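Local structure of cytosol aminopeptidase (Staphylococcus aureus subsp. aureus, 3KZW) at residues Ser107-Leu112 with Glu426-Val431; Leu118-Lys123 with Glu156-Glu161; Val147-Gly152 with Ile190-Ser195; Ile194-Ser199 with Ser321-Pro326. The protein probably removes N-terminal amino acids from peptides as a metal-dependent leucyl aminopeptidase of the cytosol aminopeptidase family, assembled as a hexamer. All coordinates share one frame; numbering follows the deposited sequence.

Interaction 1: residues Ser107-Leu112 with Glu426-Val431; sequences SYQDML and EVDEMV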
loop_
_atom_site.group_PDB
_atom_site.type_symbol
_atom_site.label_atom_id
_atom_site.label_comp_id
_atom_site.label_asym_id
_atom_site.label_seq_id
_atom_site.Cartn_x
_atom_site.Cartn_y
_atom_site.Cartn_z
ATOM N N SER A 107 15.667 -40.895 -15.860
ATOM C CA SER A 107 15.015 -39.965 -16.778
ATOM C C SER A 107 16.027 -39.093 -17.519
ATOM O O SER A 107 17.224 -39.129 -17.221
ATOM C CB SER A 107 14.025 -39.082 -16.014
ATOM O OG SER A 107 14.683 -38.333 -15.003
ATOM N N TYR A 108 15.538 -38.316 -18.485
ATOM C CA TYR A 108 16.366 -37.354 -19.212
ATOM C C TYR A 108 16.836 -36.224 -18.293
ATOM O O TYR A 108 17.947 -35.711 -18.445
ATOM C CB TYR A 108 15.608 -36.791 -20.419
ATOM C CG TYR A 108 16.387 -35.775 -21.231
ATOM C CD1 TYR A 108 17.404 -36.175 -22.095
ATOM C CD2 TYR A 108 16.099 -34.413 -21.139
ATOM C CE1 TYR A 108 18.122 -35.246 -22.843
ATOM C CE2 TYR A 108 16.809 -33.472 -21.882
ATOM C CZ TYR A 108 17.819 -33.896 -22.731
ATOM O OH TYR A 108 18.521 -32.967 -23.469
ATOM N N GLN A 109 15.981 -35.846 -17.343
ATOM C CA GLN A 109 16.330 -34.864 -16.315
ATOM C C GLN A 109 17.525 -35.351 -15.491
ATOM O O GLN A 109 18.449 -34.585 -15.218
ATOM C CB GLN A 109 15.130 -34.588 -15.406
ATOM C CG GLN A 109 15.344 -33.465 -14.397
ATOM C CD GLN A 109 14.221 -33.370 -13.379
ATOM O OE1 GLN A 109 13.468 -32.395 -13.359
ATOM N NE2 GLN A 109 14.098 -34.389 -12.532
ATOM N N ASP A 110 17.495 -36.628 -15.109
ATOM C CA ASP A 110 18.599 -37.262 -14.388
ATOM C C ASP A 110 19.908 -37.145 -15.164
ATOM O O ASP A 110 20.940 -36.811 -14.586
ATOM C CB ASP A 110 18.288 -38.733 -14.082
ATOM C CG ASP A 110 17.175 -38.906 -13.049
ATOM O OD1 ASP A 110 17.002 -38.021 -12.183
ATOM O OD2 ASP A 110 16.474 -39.944 -13.099
ATOM N N MET A 111 19.854 -37.400 -16.474
ATOM C CA MET A 111 21.026 -37.290 -17.352
ATOM C C MET A 111 21.592 -35.869 -17.366
ATOM O O MET A 111 22.810 -35.685 -17.351
ATOM C CB MET A 111 20.694 -37.734 -18.784
ATOM C CG MET A 111 20.396 -39.220 -18.962
ATOM S SD MET A 111 19.796 -39.589 -20.639
ATOM C CE MET A 111 18.994 -41.194 -20.420
ATOM N N LEU A 112 20.706 -34.873 -17.391
ATOM C CA LEU A 112 21.112 -33.465 -17.330
ATOM C C LEU A 112 21.758 -33.123 -15.987
ATOM O O LEU A 112 22.716 -32.354 -15.926
ATOM C CB LEU A 112 19.922 -32.538 -17.593
ATOM C CG LEU A 112 19.286 -32.520 -18.984
ATOM C CD1 LEU A 112 18.071 -31.613 -18.987
ATOM C CD2 LEU A 112 20.276 -32.081 -20.056
ATOM N N GLU A 426 9.440 -34.064 -22.541
ATOM C CA GLU A 426 10.494 -35.049 -22.775
ATOM C C GLU A 426 11.902 -34.455 -22.689
ATOM O O GLU A 426 12.879 -35.193 -22.532
ATOM C CB GLU A 426 10.294 -35.729 -24.130
ATOM C CG GLU A 426 9.094 -36.666 -24.183
ATOM C CD GLU A 426 8.749 -37.115 -25.594
ATOM O OE1 GLU A 426 9.379 -36.618 -26.558
ATOM O OE2 GLU A 426 7.841 -37.966 -25.739
ATOM N N VAL A 427 12.003 -33.129 -22.795
ATOM C CA VAL A 427 13.299 -32.441 -22.746
ATOM C C VAL A 427 13.462 -31.554 -21.506
ATOM O O VAL A 427 14.226 -30.583 -21.517
ATOM C CB VAL A 427 13.599 -31.635 -24.047
ATOM C CG1 VAL A 427 13.740 -32.573 -25.244
ATOM C CG2 VAL A 427 12.536 -30.571 -24.304
ATOM N N ASP A 428 12.747 -31.914 -20.440
ATOM C CA ASP A 428 12.825 -31.240 -19.136
ATOM C C ASP A 428 12.488 -29.741 -19.183
ATOM O O ASP A 428 13.163 -28.918 -18.559
ATOM C CB ASP A 428 14.191 -31.486 -18.469
ATOM C CG ASP A 428 14.202 -31.110 -16.997
ATOM O OD1 ASP A 428 13.260 -31.499 -16.273
ATOM O OD2 ASP A 428 15.155 -30.426 -16.560
ATOM N N GLU A 429 11.447 -29.393 -19.935
ATOM C CA GLU A 429 10.949 -28.020 -19.982
ATOM C C GLU A 429 9.441 -27.993 -19.750
ATOM O O GLU A 429 8.664 -28.488 -20.564
ATOM C CB GLU A 429 11.315 -27.334 -21.305
ATOM C CG GLU A 429 12.799 -26.991 -21.432
ATOM C CD GLU A 429 13.098 -25.965 -22.521
ATOM O OE1 GLU A 429 12.667 -26.154 -23.682
ATOM O OE2 GLU A 429 13.787 -24.972 -22.212
ATOM N N MET A 430 9.035 -27.421 -18.622
ATOM C CA MET A 430 7.627 -27.376 -18.250
ATOM C C MET A 430 6.859 -26.296 -19.011
ATOM O O MET A 430 7.069 -25.100 -18.809
ATOM C CB MET A 430 7.473 -27.209 -16.738
ATOM C CG MET A 430 7.830 -28.461 -15.958
ATOM S SD MET A 430 7.475 -28.314 -14.202
ATOM C CE MET A 430 8.816 -27.256 -13.645
ATOM N N VAL A 431 5.982 -26.743 -19.906
ATOM C CA VAL A 431 5.118 -25.860 -20.687
ATOM C C VAL A 431 3.688 -26.382 -20.580
ATOM O O VAL A 431 3.444 -27.572 -20.766
ATOM C CB VAL A 431 5.541 -25.803 -22.180
ATOM C CG1 VAL A 431 4.749 -24.737 -22.921
ATOM C CG2 VAL A 431 7.037 -25.531 -22.323
#
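A chi1 of 180° in Y108 turns CG away from its own amide nitrogen and carries the ring off the first turn of helix 108-124 onto the backbone of E426 to D428, while D428, at chi1 -166°, sends its carboxylate back toward that helix. The helix start is a capping box: the hydroxyl of S107 accepts from D110 N, and D110 OD2 accepts from S107 N at 3.0 Å. The contact joins the start of helix 108-124, in the N-terminal domain, to the loop that leaves helix 414-426 for strand 431-433 in the catalytic domain. The tyrosine ring lies oblique to that loop, CD2 standing 3.6 Å from E426 O and CE2 3.8 Å from V427 CA; a broad, flat group suits a surface made mostly of backbone. V427, small and branched, adds its CB at 4.3 Å from Y108 CE2. D428 takes up the turn with positive phi (58°), and its OD2 has a weak hydrogen bond with Y494 OH. Q109 crosses the D428 carboxylate at a slant, its CG 3.4 Å from D428 OD1. L112, buried and also touching R157 of helix 144-157, rests CD1 3.9 Å from D428 CB.

Interaction 2: residues Leu118-Lys123 with Glu156-Glu161; sequences LFQYIK and ERATYE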
loop_
_atom_site.group_PDB
_atom_site.type_symbol
_atom_site.label_atom_id
_atom_site.label_comp_id
_atom_site.label_asym_id
_atom_site.label_seq_id
_atom_site.Cartn_x
_atom_site.Cartn_y
_atom_site.Cartn_z
ATOM N N LEU A 118 28.771 -32.952 -13.028
ATOM C CA LEU A 118 30.099 -33.450 -13.382
ATOM C C LEU A 118 30.963 -32.370 -14.026
ATOM O O LEU A 118 32.044 -32.068 -13.527
ATOM C CB LEU A 118 29.998 -34.672 -14.304
ATOM C CG LEU A 118 31.316 -35.300 -14.784
ATOM C CD1 LEU A 118 32.095 -35.912 -13.623
ATOM C CD2 LEU A 118 31.062 -36.329 -15.867
ATOM N N PHE A 119 30.478 -31.788 -15.124
ATOM C CA PHE A 119 31.226 -30.758 -15.851
ATOM C C PHE A 119 31.462 -29.489 -15.025
ATOM O O PHE A 119 32.473 -28.808 -15.200
ATOM C CB PHE A 119 30.550 -30.420 -17.185
ATOM C CG PHE A 119 30.571 -31.548 -18.183
ATOM C CD1 PHE A 119 31.755 -32.227 -18.473
ATOM C CD2 PHE A 119 29.410 -31.920 -18.850
ATOM C CE1 PHE A 119 31.772 -33.267 -19.400
ATOM C CE2 PHE A 119 29.420 -32.960 -19.780
ATOM C CZ PHE A 119 30.601 -33.631 -20.054
ATOM N N GLN A 120 30.528 -29.186 -14.124
ATOM C CA GLN A 120 30.684 -28.073 -13.185
ATOM C C GLN A 120 31.819 -28.334 -12.200
ATOM O O GLN A 120 32.583 -27.426 -11.876
ATOM C CB GLN A 120 29.381 -27.809 -12.430
ATOM C CG GLN A 120 28.355 -27.022 -13.230
ATOM C CD GLN A 120 27.002 -26.939 -12.549
ATOM O OE1 GLN A 120 26.791 -27.519 -11.482
ATOM N NE2 GLN A 120 26.073 -26.218 -13.168
ATOM N N TYR A 121 31.922 -29.577 -11.733
ATOM C CA TYR A 121 33.010 -29.980 -10.846
ATOM C C TYR A 121 34.356 -29.935 -11.570
ATOM O O TYR A 121 35.339 -29.422 -11.031
ATOM C CB TYR A 121 32.758 -31.373 -10.258
ATOM C CG TYR A 121 33.816 -31.799 -9.264
ATOM C CD1 TYR A 121 33.786 -31.343 -7.948
ATOM C CD2 TYR A 121 34.856 -32.649 -9.643
ATOM C CE1 TYR A 121 34.759 -31.722 -7.033
ATOM C CE2 TYR A 121 35.840 -33.034 -8.733
ATOM C CZ TYR A 121 35.782 -32.569 -7.430
ATOM O OH TYR A 121 36.751 -32.945 -6.526
ATOM N N ILE A 122 34.384 -30.468 -12.792
ATOM C CA ILE A 122 35.581 -30.479 -13.631
ATOM C C ILE A 122 36.140 -29.070 -13.830
ATOM O O ILE A 122 37.347 -28.861 -13.703
ATOM C CB ILE A 122 35.308 -31.159 -15.015
ATOM C CG1 ILE A 122 34.871 -32.623 -14.852
ATOM C CG2 ILE A 122 36.523 -31.067 -15.938
ATOM C CD1 ILE A 122 35.790 -33.487 -13.992
ATOM N N LYS A 123 35.258 -28.114 -14.123
ATOM C CA LYS A 123 35.663 -26.729 -14.374
ATOM C C LYS A 123 36.124 -25.987 -13.122
ATOM O O LYS A 123 37.137 -25.285 -13.156
ATOM C CB LYS A 123 34.557 -25.941 -15.091
ATOM C CG LYS A 123 34.468 -26.217 -16.595
ATOM C CD LYS A 123 35.685 -25.679 -17.356
ATOM C CE LYS A 123 35.744 -26.225 -18.775
ATOM N NZ LYS A 123 36.917 -25.706 -19.522
ATOM N N GLU A 156 28.454 -27.326 -22.286
ATOM C CA GLU A 156 28.439 -25.890 -22.551
ATOM C C GLU A 156 27.460 -25.150 -21.642
ATOM O O GLU A 156 27.795 -24.100 -21.092
ATOM C CB GLU A 156 28.099 -25.615 -24.020
ATOM C CG GLU A 156 29.152 -26.088 -25.018
ATOM C CD GLU A 156 30.410 -25.225 -25.025
ATOM O OE1 GLU A 156 30.363 -24.070 -24.542
ATOM O OE2 GLU A 156 31.452 -25.705 -25.524
ATOM N N ARG A 157 26.261 -25.707 -21.482
ATOM C CA ARG A 157 25.188 -25.039 -20.743
ATOM C C ARG A 157 25.441 -24.961 -19.236
ATOM O O ARG A 157 25.213 -23.914 -18.623
ATOM C CB ARG A 157 23.829 -25.686 -21.031
ATOM C CG ARG A 157 22.663 -24.924 -20.409
ATOM C CD ARG A 157 21.307 -25.373 -20.908
ATOM N NE ARG A 157 21.005 -26.748 -20.527
ATOM C CZ ARG A 157 19.774 -27.230 -20.362
ATOM N NH1 ARG A 157 18.712 -26.442 -20.526
ATOM N NH2 ARG A 157 19.607 -28.506 -20.026
ATOM N N ALA A 158 25.909 -26.059 -18.648
ATOM C CA ALA A 158 26.127 -26.129 -17.202
ATOM C C ALA A 158 27.347 -25.329 -16.750
ATOM O O ALA A 158 27.410 -24.879 -15.605
ATOM C CB ALA A 158 26.250 -27.574 -16.754
ATOM N N THR A 159 28.303 -25.150 -17.660
ATOM C CA THR A 159 29.572 -24.493 -17.345
ATOM C C THR A 159 29.591 -23.017 -17.745
ATOM O O THR A 159 30.636 -22.366 -17.693
ATOM C CB THR A 159 30.746 -25.211 -18.028
ATOM O OG1 THR A 159 30.557 -25.185 -19.448
ATOM C CG2 THR A 159 30.840 -26.653 -17.559
ATOM N N TYR A 160 28.432 -22.498 -18.139
ATOM C CA TYR A 160 28.304 -21.119 -18.599
ATOM C C TYR A 160 28.601 -20.116 -17.487
ATOM O O TYR A 160 28.216 -20.318 -16.333
ATOM C CB TYR A 160 26.901 -20.883 -19.172
ATOM C CG TYR A 160 26.601 -19.453 -19.564
ATOM C CD1 TYR A 160 27.041 -18.936 -20.780
ATOM C CD2 TYR A 160 25.866 -18.619 -18.721
ATOM C CE1 TYR A 160 26.766 -17.624 -21.146
ATOM C CE2 TYR A 160 25.586 -17.303 -19.077
ATOM C CZ TYR A 160 26.039 -16.815 -20.289
ATOM O OH TYR A 160 25.763 -15.518 -20.646
ATOM N N GLU A 161 29.306 -19.047 -17.845
ATOM C CA GLU A 161 29.503 -17.911 -16.949
ATOM C C GLU A 161 29.602 -16.599 -17.719
ATOM O O GLU A 161 30.150 -16.557 -18.824
ATOM C CB GLU A 161 30.713 -18.115 -16.024
ATOM C CG GLU A 161 32.032 -18.430 -16.724
ATOM C CD GLU A 161 33.170 -18.735 -15.749
ATOM O OE1 GLU A 161 33.283 -18.049 -14.703
ATOM O OE2 GLU A 161 33.959 -19.660 -16.041
#
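Q120 and A158 meet where helix 108-124 runs beside the turn that follows helix 144-157, two neighbouring elements of the N-terminal domain. The glutamine chain is extended beyond CG and reaches to the carbonyl of A158. Q120 NE2 donates to A158 O at 3.1 Å with an N-H...O angle of 160°; the oxygen lies nearly in the amide plane of Q120, whereas the donor is tilted 25° from the carbonyl plane. The same nitrogen also donates to S493 O. A primary amide suits this place because its two N-H groups can serve two backbone carbonyls at once. A158 CB, a small group that lets the glutamine come close, also lies 3.8 Å from Q120 NE2.

T159 turns its two branches to different tasks. With chi1 at 60°, OG1 sits between the backbone N and the carbonyl carbon and bonds back to S155 O, while CG2 faces the helix. That methyl, T159 CG2, packs 3.6 Å from F119 O and 3.8 Å from F119 CB; the phenyl ring leads away, to M25 and C151. K123 crosses the threonine at a slant, its CG 3.8 Å from T159 CG2; the chain bends at chi2 and carries NZ on to A24 O and to a cation-pi contact with F173.

R157 to Y160 form a type I beta turn, in which A158 is an inner residue whose carbonyl meets Q120. The chemistry is therefore divided: one side-chain to backbone hydrogen bond ties the glutamine to the turn, methyl packing lies beside it, and the ammonium of K123 finds its partners, A24 O and the F173 ring, outside the contact.

Interaction 3: residues Val147-Gly152 with Ile190-Ser195; sequences VLMACG and IHEGIS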
loop_
_atom_site.group_PDB
_atom_site.type_symbol
_atom_site.label_atom_id
_atom_site.label_comp_id
_atom_site.label_asym_id
_atom_site.label_seq_id
_atom_site.Cartn_x
_atom_site.Cartn_y
_atom_site.Cartn_z
ATOM N N VAL A 147 21.968 -40.045 -24.127
ATOM C CA VAL A 147 23.080 -39.882 -23.188
ATOM C C VAL A 147 24.131 -38.924 -23.751
ATOM O O VAL A 147 24.594 -38.023 -23.051
ATOM C CB VAL A 147 23.725 -41.244 -22.814
ATOM C CG1 VAL A 147 24.921 -41.050 -21.894
ATOM C CG2 VAL A 147 22.703 -42.152 -22.151
ATOM N N LEU A 148 24.483 -39.115 -25.020
ATOM C CA LEU A 148 25.501 -38.294 -25.681
ATOM C C LEU A 148 25.012 -36.884 -26.008
ATOM O O LEU A 148 25.806 -35.945 -26.040
ATOM C CB LEU A 148 26.019 -38.989 -26.947
ATOM C CG LEU A 148 26.668 -40.374 -26.812
ATOM C CD1 LEU A 148 27.021 -40.931 -28.182
ATOM C CD2 LEU A 148 27.898 -40.350 -25.913
ATOM N N MET A 149 23.709 -36.748 -26.253
ATOM C CA MET A 149 23.078 -35.447 -26.468
ATOM C C MET A 149 23.181 -34.609 -25.197
ATOM O O MET A 149 23.644 -33.470 -25.236
ATOM C CB MET A 149 21.608 -35.623 -26.855
ATOM C CG MET A 149 20.943 -34.383 -27.451
ATOM S SD MET A 149 21.424 -34.059 -29.165
ATOM C CE MET A 149 20.823 -35.535 -30.001
ATOM N N ALA A 150 22.751 -35.192 -24.077
ATOM C CA ALA A 150 22.811 -34.548 -22.771
ATOM C C ALA A 150 24.244 -34.179 -22.403
ATOM O O ALA A 150 24.495 -33.093 -21.879
ATOM C CB ALA A 150 22.201 -35.452 -21.710
ATOM N N CYS A 151 25.174 -35.087 -22.694
ATOM C CA CYS A 151 26.603 -34.863 -22.483
ATOM C C CYS A 151 27.092 -33.626 -23.236
ATOM O O CYS A 151 27.790 -32.782 -22.668
ATOM C CB CYS A 151 27.401 -36.097 -22.915
ATOM S SG CYS A 151 29.160 -36.047 -22.507
ATOM N N GLY A 152 26.707 -33.519 -24.506
ATOM C CA GLY A 152 27.084 -32.389 -25.354
ATOM C C GLY A 152 26.516 -31.053 -24.900
ATOM O O GLY A 152 27.241 -30.057 -24.842
ATOM N N ILE A 190 27.471 -35.927 -29.644
ATOM C CA ILE A 190 28.023 -34.984 -28.673
ATOM C C ILE A 190 28.213 -33.610 -29.318
ATOM O O ILE A 190 27.816 -32.594 -28.747
ATOM C CB ILE A 190 29.349 -35.496 -28.053
ATOM C CG1 ILE A 190 29.115 -36.817 -27.312
ATOM C CG2 ILE A 190 29.948 -34.456 -27.106
ATOM C CD1 ILE A 190 30.383 -37.548 -26.902
ATOM N N HIS A 191 28.803 -33.590 -30.513
ATOM C CA HIS A 191 29.007 -32.349 -31.270
ATOM C C HIS A 191 27.688 -31.657 -31.608
ATOM O O HIS A 191 27.639 -30.433 -31.740
ATOM C CB HIS A 191 29.809 -32.608 -32.552
ATOM C CG HIS A 191 31.243 -32.977 -32.313
ATOM N ND1 HIS A 191 32.003 -32.416 -31.308
ATOM C CD2 HIS A 191 32.064 -33.831 -32.969
ATOM C CE1 HIS A 191 33.223 -32.922 -31.344
ATOM N NE2 HIS A 191 33.286 -33.782 -32.344
ATOM N N GLU A 192 26.629 -32.452 -31.749
ATOM C CA GLU A 192 25.277 -31.941 -31.952
ATOM C C GLU A 192 24.768 -31.244 -30.687
ATOM O O GLU A 192 24.127 -30.195 -30.762
ATOM C CB GLU A 192 24.338 -33.080 -32.365
ATOM C CG GLU A 192 22.928 -32.639 -32.752
ATOM C CD GLU A 192 22.100 -33.750 -33.374
ATOM O OE1 GLU A 192 22.670 -34.600 -34.093
ATOM O OE2 GLU A 192 20.870 -33.761 -33.150
ATOM N N GLY A 193 25.064 -31.836 -29.532
ATOM C CA GLY A 193 24.686 -31.270 -28.240
ATOM C C GLY A 193 25.437 -29.989 -27.924
ATOM O O GLY A 193 24.862 -29.047 -27.375
ATOM N N ILE A 194 26.722 -29.961 -28.276
ATOM C CA ILE A 194 27.583 -28.799 -28.054
ATOM C C ILE A 194 27.060 -27.562 -28.785
ATOM O O ILE A 194 26.994 -26.474 -28.204
ATOM C CB ILE A 194 29.053 -29.090 -28.461
ATOM C CG1 ILE A 194 29.690 -30.088 -27.488
ATOM C CG2 ILE A 194 29.880 -27.803 -28.511
ATOM C CD1 ILE A 194 30.981 -30.707 -27.984
ATOM N N SER A 195 26.677 -27.739 -30.048
ATOM C CA SER A 195 26.177 -26.637 -30.868
ATOM C C SER A 195 24.834 -26.106 -30.365
ATOM O O SER A 195 24.552 -24.912 -30.489
ATOM C CB SER A 195 26.096 -27.042 -32.344
ATOM O OG SER A 195 25.246 -28.158 -32.521
#
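I190, near the start of helix 188-208, leans on L148 and G152. Its CB stands 4.1 Å from L148 O; from there I190 CG1, anti to the carbonyl carbon (chi1 -61°), passes 3.8 Å from L148 CB, and I190 CD1 ends 3.9 Å from L148 CD2. The other branch, I190 CG2, lies 3.9 Å from G152 CA. A beta-branched residue thus fills two directions at once, while the leucine crosses it with a forked end.

Helices 144-157 and 188-208 pack closely here: over segments 147-152 and 190-195 the axes approach to 6.8 Å, crossing at -39°. Such close packing is made possible by a glycine on each: G152 and G193 face each other with CA atoms 3.9 Å apart, and neither carries a side chain to keep the backbones apart. Backbones touch directly, and CA-H...O contacts run both ways, from I190 CA to L148 O, G152 CA to I190 O and I194 CA to G152 O.

M149 starts away from helix 188-208 but bends at chi2 and chi3 until its methyl CE comes 3.6 Å from E192 OE2, an oxygen that also makes a salt bridge with K513.

Interaction 4: residues Ile194-Ser199 with Ser321-Pro326; sequences ISIGQS and SRLQLP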
loop_
_atom_site.group_PDB
_atom_site.type_symbol
_atom_site.label_atom_id
_atom_site.label_comp_id
_atom_site.label_asym_id
_atom_site.label_seq_id
_atom_site.Cartn_x
_atom_site.Cartn_y
_atom_site.Cartn_z
ATOM N N ILE A 194 26.722 -29.961 -28.276
ATOM C CA ILE A 194 27.583 -28.799 -28.054
ATOM C C ILE A 194 27.060 -27.562 -28.785
ATOM O O ILE A 194 26.994 -26.474 -28.204
ATOM C CB ILE A 194 29.053 -29.090 -28.461
ATOM C CG1 ILE A 194 29.690 -30.088 -27.488
ATOM C CG2 ILE A 194 29.880 -27.803 -28.511
ATOM C CD1 ILE A 194 30.981 -30.707 -27.984
ATOM N N SER A 195 26.677 -27.739 -30.048
ATOM C CA SER A 195 26.177 -26.637 -30.868
ATOM C C SER A 195 24.834 -26.106 -30.365
ATOM O O SER A 195 24.552 -24.912 -30.489
ATOM C CB SER A 195 26.096 -27.042 -32.344
ATOM O OG SER A 195 25.246 -28.158 -32.521
ATOM N N ILE A 196 24.019 -26.991 -29.792
ATOM C CA ILE A 196 22.761 -26.590 -29.153
ATOM C C ILE A 196 23.053 -25.803 -27.872
ATOM O O ILE A 196 22.470 -24.741 -27.640
ATOM C CB ILE A 196 21.837 -27.811 -28.863
ATOM C CG1 ILE A 196 21.290 -28.385 -30.175
ATOM C CG2 ILE A 196 20.688 -27.425 -27.930
ATOM C CD1 ILE A 196 20.577 -29.721 -30.035
ATOM N N GLY A 197 23.970 -26.328 -27.061
ATOM C CA GLY A 197 24.393 -25.684 -25.820
ATOM C C GLY A 197 24.993 -24.308 -26.041
ATOM O O GLY A 197 24.726 -23.377 -25.275
ATOM N N GLN A 198 25.802 -24.179 -27.091
ATOM C CA GLN A 198 26.405 -22.894 -27.459
ATOM C C GLN A 198 25.376 -21.899 -27.997
ATOM O O GLN A 198 25.558 -20.687 -27.875
ATOM C CB GLN A 198 27.532 -23.092 -28.472
ATOM C CG GLN A 198 28.817 -23.604 -27.855
ATOM C CD GLN A 198 29.957 -23.718 -28.849
ATOM O OE1 GLN A 198 29.793 -23.454 -30.042
ATOM N NE2 GLN A 198 31.126 -24.117 -28.358
ATOM N N SER A 199 24.300 -22.419 -28.585
ATOM C CA SER A 199 23.187 -21.589 -29.042
ATOM C C SER A 199 22.402 -21.029 -27.862
ATOM O O SER A 199 21.940 -19.886 -27.903
ATOM C CB SER A 199 22.262 -22.384 -29.962
ATOM O OG SER A 199 22.956 -22.827 -31.112
ATOM N N SER A 321 20.682 -23.588 -37.989
ATOM C CA SER A 321 21.632 -23.355 -39.077
ATOM C C SER A 321 22.913 -24.170 -38.920
ATOM O O SER A 321 23.444 -24.701 -39.902
ATOM C CB SER A 321 21.957 -21.864 -39.210
ATOM O OG SER A 321 22.624 -21.375 -38.061
ATOM N N ARG A 322 23.401 -24.270 -37.684
ATOM C CA ARG A 322 24.609 -25.044 -37.384
ATOM C C ARG A 322 24.375 -26.546 -37.492
ATOM O O ARG A 322 25.301 -27.300 -37.788
ATOM C CB ARG A 322 25.160 -24.689 -36.003
ATOM C CG ARG A 322 25.984 -23.411 -35.985
ATOM C CD ARG A 322 26.442 -23.063 -34.579
ATOM N NE ARG A 322 27.481 -23.968 -34.090
ATOM C CZ ARG A 322 28.006 -23.925 -32.867
ATOM N NH1 ARG A 322 27.594 -23.017 -31.988
ATOM N NH2 ARG A 322 28.948 -24.793 -32.521
ATOM N N LEU A 323 23.138 -26.970 -37.248
ATOM C CA LEU A 323 22.750 -28.365 -37.436
ATOM C C LEU A 323 22.354 -28.642 -38.885
ATOM O O LEU A 323 22.132 -29.796 -39.260
ATOM C CB LEU A 323 21.608 -28.749 -36.487
ATOM C CG LEU A 323 21.883 -28.760 -34.980
ATOM C CD1 LEU A 323 20.653 -29.237 -34.228
ATOM C CD2 LEU A 323 23.092 -29.618 -34.634
ATOM N N GLN A 324 22.275 -27.576 -39.685
ATOM C CA GLN A 324 21.899 -27.647 -41.101
ATOM C C GLN A 324 20.582 -28.399 -41.315
ATOM O O GLN A 324 20.489 -29.303 -42.154
ATOM C CB GLN A 324 23.032 -28.250 -41.943
ATOM C CG GLN A 324 24.232 -27.329 -42.115
ATOM C CD GLN A 324 25.440 -28.037 -42.698
ATOM O OE1 GLN A 324 25.793 -29.140 -42.279
ATOM N NE2 GLN A 324 26.086 -27.399 -43.666
ATOM N N LEU A 325 19.571 -28.011 -40.540
ATOM C CA LEU A 325 18.255 -28.639 -40.591
ATOM C C LEU A 325 17.516 -28.260 -41.870
ATOM O O LEU A 325 17.546 -27.096 -42.280
ATOM C CB LEU A 325 17.420 -28.251 -39.367
ATOM C CG LEU A 325 17.934 -28.621 -37.970
ATOM C CD1 LEU A 325 16.993 -28.075 -36.910
ATOM C CD2 LEU A 325 18.116 -30.126 -37.797
ATOM N N PRO A 326 16.851 -29.244 -42.508
ATOM C CA PRO A 326 16.095 -28.986 -43.734
ATOM C C PRO A 326 14.763 -28.279 -43.462
ATOM O O PRO A 326 13.694 -28.834 -43.730
ATOM C CB PRO A 326 15.874 -30.391 -44.308
ATOM C CG PRO A 326 15.889 -31.287 -43.126
ATOM C CD PRO A 326 16.834 -30.672 -42.135
#
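Hydrogen bonding across this contact between helix 188-208 and the end of helix 308-322 rests on R322 and Q198. The arginine chain bends at chi3 (72°) and presents NH1 and NH2 end-on to one oxygen: Q198 OE1 accepts from R322 NH2 at 2.9 Å and from R322 NH1 at 3.0 Å. Both bonds lie close to the guanidinium plane, but they reach the carbonyl differently, NH1 on a lone pair in the carbonyl plane and NH2 from above it (41° out). The glutamine NE2 makes weak hydrogen bonds to E156 and N23.

Van der Waals packing completes the fit. S195 lays its small CB over one face of the guanidinium, 3.6 Å from R322 NH2. S195 OG is hydrogen-bonded to E192 O, so L323 CD2, 3.4 Å from that hydroxyl oxygen, only packs beside it. The side chains of L323 and I196 cross at about a right angle, L323 CD1 4.2 Å from I196 CG1.

A Schellman motif ends helix 308-322, with Q324 at positive phi as its C-prime residue, just after R322 and L323. Chemically, one neutral amide oxygen takes two N-H groups of a charged guanidinium; the pairing probably orders the arginine without neutralising it, and E318 adds a long, weak ion pair.

Interactions 1 and 4 reach catalytic-domain elements, at 426-431 and 321-326, whereas interaction 2 stays in the N-terminal domain; the four centres are 11 to 19 Å apart. Helix 108-124 serves interactions 1 and 2, helix 144-157 serves 2 and 3, and helix 188-208 serves 3 and 4, which share I194 and S195. Along the chain, interactions 2 and 3 interlock, and interaction 4 starts where interaction 3 ends; all three fall between the two halves of interaction 1. F119 CE2 lies 3.3 Å from C151 O, and a probable hydrogen bond between E156 OE2 and Q198 NE2 links interactions 2 and 4. The shared helices thus form a chain of contacts between the domains.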